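Local coordinates for insecticidal protein (PDB 7ML9), which is toxic to the western corn rootworm and probably acts by forming beta-barrel pores in membranes, as related epsilon-toxin-like proteins do, at residues A[37-42]-A[243-248]. Residues are numbered along the deposited sequence; the frame is centred on the assembly and turned at random.
Sequences REDEAG and GAVLTK. With EDO (1,2-ethanediol), chain H.
Lys248 and Asp39 join two helices through a salt bridge, with NZ of Lys248 3.0 Å from OD1 of Asp39. The bond uses the syn lone pair of OD1, on the side of the other carboxylate oxygen, and the two side chains meet at about a right angle. Lys248 reaches the carboxylate with a fully extended chain; CG stands anti to the backbone N (chi1 176°) and every later torsion is also near 180°, which carries the ammonium group across to the other helix. One hydroxyl of a 1,2-ethanediol molecule, probably from the crystallisation liquor, bridges this pair: its O1 donates to OD2 of Asp39 at 2.6 Å and accepts from NZ of Lys248 at 3.1 Å. Beneath the polar group, nearer the backbones, the contact turns apolar, as CG1 of Val245 packs against CB of Asp39 at 3.8 Å. Between 37-42 and 243-248 the closest CA atoms are those of Asp39 and Val245, 7.0 Å apart.

Helices 28-48 and 242-252 lie at one end of the elongated, strand-rich molecule, an architecture in keeping with the aerolysin/ETX-MTX2 clan of beta-pore-forming toxins. Strand 201-229 underlies the pair: Val245 rests on Ala227 and Arg229, while Arg229 NE forms a salt bridge with OD2 of Asp39. The buried carboxylate is thus held at both oxygens, and the two cationic partners would be expected to stabilise its negative charge. Thr43, one turn further along the helix of Asp39, hydrogen-bonds through OG1 to both NZ of Lys248 and the carbonyl O of Asp39, tying the lysine to the backbone of the same helix.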
ATOM      1  N   ARG A  37       6.673  31.026  -0.219  1.00 13.21           N
ATOM      2  CA  ARG A  37       7.898  31.745  -0.564  1.00 20.68           C
ATOM      3  C   ARG A  37       8.142  31.762  -2.074  1.00 24.18           C
ATOM      4  O   ARG A  37       8.671  32.745  -2.606  1.00 17.38           O
ATOM      5  CB  ARG A  37       9.098  31.127   0.160  1.00 17.52           C
ATOM      6  CG  ARG A  37       9.005  31.206   1.699  1.00 17.33           C
ATOM      7  CD  ARG A  37      10.098  30.384   2.373  1.00 19.68           C
ATOM      8  NE  ARG A  37       9.894  30.376   3.818  1.00 22.91           N
ATOM      9  CZ  ARG A  37       9.830  29.281   4.570  1.00 25.81           C
ATOM     10  NH1 ARG A  37       9.979  28.073   4.019  1.00 18.57           N
ATOM     11  NH2 ARG A  37       9.632  29.399   5.884  1.00 23.62           N
ATOM     12  N   GLU A  38       7.789  30.679  -2.780  1.00 16.74           N
ATOM     13  CA  GLU A  38       7.993  30.641  -4.233  1.00 18.54           C
ATOM     14  C   GLU A  38       7.128  31.675  -4.931  1.00 17.72           C
ATOM     15  O   GLU A  38       7.602  32.411  -5.801  1.00 17.31           O
ATOM     16  CB  GLU A  38       7.682  29.248  -4.803  1.00 18.43           C
ATOM     17  CG  GLU A  38       8.537  28.148  -4.256  1.00 20.33           C
ATOM     18  CD  GLU A  38       9.870  28.033  -4.961  1.00 27.52           C
ATOM     19  OE1 GLU A  38      10.092  28.784  -5.938  1.00 26.16           O
ATOM     20  OE2 GLU A  38      10.689  27.183  -4.545  1.00 30.66           O
ATOM     21  N   ASP A  39       5.844  31.732  -4.569  1.00 15.62           N
ATOM     22  CA  ASP A  39       4.938  32.701  -5.175  1.00 17.84           C
ATOM     23  C   ASP A  39       5.401  34.125  -4.893  1.00 22.99           C
ATOM     24  O   ASP A  39       5.403  34.977  -5.789  1.00 19.02           O
ATOM     25  CB  ASP A  39       3.526  32.478  -4.643  1.00 17.35           C
ATOM     26  CG  ASP A  39       2.485  33.377  -5.308  1.00 25.67           C
ATOM     27  OD1 ASP A  39       2.686  33.849  -6.448  1.00 22.17           O
ATOM     28  OD2 ASP A  39       1.434  33.588  -4.688  1.00 22.28           O
ATOM     29  N   GLU A  40       5.815  34.387  -3.653  1.00 17.16           N
ATOM     30  CA  GLU A  40       6.345  35.699  -3.279  1.00 22.65           C
ATOM     31  C   GLU A  40       7.503  36.104  -4.186  1.00 19.38           C
ATOM     32  O   GLU A  40       7.441  37.129  -4.874  1.00 21.12           O
ATOM     33  CB  GLU A  40       6.785  35.663  -1.816  1.00 19.13           C
ATOM     34  CG  GLU A  40       7.273  36.998  -1.223  1.00 16.48           C
ATOM     35  CD  GLU A  40       7.539  36.851   0.268  1.00 16.59           C
ATOM     36  OE1 GLU A  40       8.651  36.394   0.645  1.00 21.67           O
ATOM     37  OE2 GLU A  40       6.620  37.148   1.056  1.00 21.93           O
ATOM     38  N   ALA A  41       8.568  35.300  -4.204  1.00 17.28           N
ATOM     39  CA  ALA A  41       9.750  35.649  -4.983  1.00 20.04           C
ATOM     40  C   ALA A  41       9.439  35.705  -6.475  1.00 22.53           C
ATOM     41  O   ALA A  41       9.832  36.656  -7.165  1.00 21.14           O
ATOM     42  CB  ALA A  41      10.876  34.655  -4.705  1.00 17.43           C
ATOM     43  N   GLY A  42       8.758  34.679  -7.001  1.00 19.66           N
ATOM     44  CA  GLY A  42       8.472  34.650  -8.432  1.00 21.45           C
ATOM     45  C   GLY A  42       7.678  35.856  -8.909  1.00 19.61           C
ATOM     46  O   GLY A  42       7.950  36.411  -9.979  1.00 21.55           O
ATOM     47  N   GLY A 243      -4.528  25.897  -2.871  1.00 15.33           N
ATOM     48  CA  GLY A 243      -4.832  25.289  -4.161  1.00 17.77           C
ATOM     49  C   GLY A 243      -4.545  26.233  -5.317  1.00 17.17           C
ATOM     50  O   GLY A 243      -3.973  25.836  -6.340  1.00 16.12           O
ATOM     51  N   ALA A 244      -4.927  27.501  -5.164  1.00 19.19           N
ATOM     52  CA  ALA A 244      -4.662  28.478  -6.213  1.00 21.38           C
ATOM     53  C   ALA A 244      -3.182  28.809  -6.292  1.00 16.02           C
ATOM     54  O   ALA A 244      -2.635  28.966  -7.391  1.00 16.76           O
ATOM     55  CB  ALA A 244      -5.480  29.751  -5.972  1.00 22.98           C
ATOM     56  N   VAL A 245      -2.513  28.925  -5.140  1.00 15.36           N
ATOM     57  CA  VAL A 245      -1.090  29.225  -5.168  1.00 14.16           C
ATOM     58  C   VAL A 245      -0.318  28.072  -5.796  1.00 17.80           C
ATOM     59  O   VAL A 245       0.599  28.288  -6.592  1.00 13.31           O
ATOM     60  CB  VAL A 245      -0.579  29.567  -3.756  1.00 14.27           C
ATOM     61  CG1 VAL A 245       0.949  29.767  -3.757  1.00 12.35           C
ATOM     62  CG2 VAL A 245      -1.310  30.816  -3.217  1.00 15.70           C
ATOM     63  N   LEU A 246      -0.690  26.822  -5.476  1.00 13.43           N
ATOM     64  CA  LEU A 246      -0.003  25.696  -6.110  1.00 13.92           C
ATOM     65  C   LEU A 246      -0.251  25.676  -7.614  1.00 11.45           C
ATOM     66  O   LEU A 246       0.666  25.415  -8.392  1.00 14.23           O
ATOM     67  CB  LEU A 246      -0.450  24.368  -5.484  1.00 15.73           C
ATOM     68  CG  LEU A 246       0.141  23.114  -6.147  1.00 16.21           C
ATOM     69  CD1 LEU A 246       1.642  22.994  -5.877  1.00 15.11           C
ATOM     70  CD2 LEU A 246      -0.600  21.843  -5.693  1.00 13.96           C
ATOM     71  N   THR A 247      -1.485  25.938  -8.038  1.00 13.29           N
ATOM     72  CA  THR A 247      -1.780  25.938  -9.462  1.00 17.38           C
ATOM     73  C   THR A 247      -0.885  26.925 -10.197  1.00 17.86           C
ATOM     74  O   THR A 247      -0.318  26.601 -11.247  1.00 15.42           O
ATOM     75  CB  THR A 247      -3.257  26.262  -9.686  1.00 14.94           C
ATOM     76  OG1 THR A 247      -4.062  25.299  -8.995  1.00 20.93           O
ATOM     77  CG2 THR A 247      -3.623  26.253 -11.183  1.00 19.37           C
ATOM     78  N   LYS A 248      -0.690  28.112  -9.616  1.00 15.46           N
ATOM     79  CA  LYS A 248       0.146  29.125 -10.248  1.00 14.13           C
ATOM     80  C   LYS A 248       1.596  28.680 -10.300  1.00 16.07           C
ATOM     81  O   LYS A 248       2.253  28.773 -11.348  1.00 15.82           O
ATOM     82  CB  LYS A 248       0.011  30.451  -9.478  1.00 15.35           C
ATOM     83  CG  LYS A 248       0.913  31.560 -10.001  1.00 19.20           C
ATOM     84  CD  LYS A 248       0.663  32.860  -9.235  1.00 19.08           C
ATOM     85  CE  LYS A 248       1.521  33.989  -9.818  1.00 25.05           C
ATOM     86  NZ  LYS A 248       1.552  35.133  -8.867  1.00 24.81           N
TER
HETATM   87  C1  EDO H 407      -1.634  34.690  -6.238  1.00 32.42           C
HETATM   88  O1  EDO H 407      -0.205  34.704  -6.359  1.00 37.54           O
HETATM   89  C2  EDO H 407      -2.186  33.359  -6.732  1.00 36.93           C
HETATM   90  O2  EDO H 407      -3.545  33.563  -7.127  1.00 51.53           O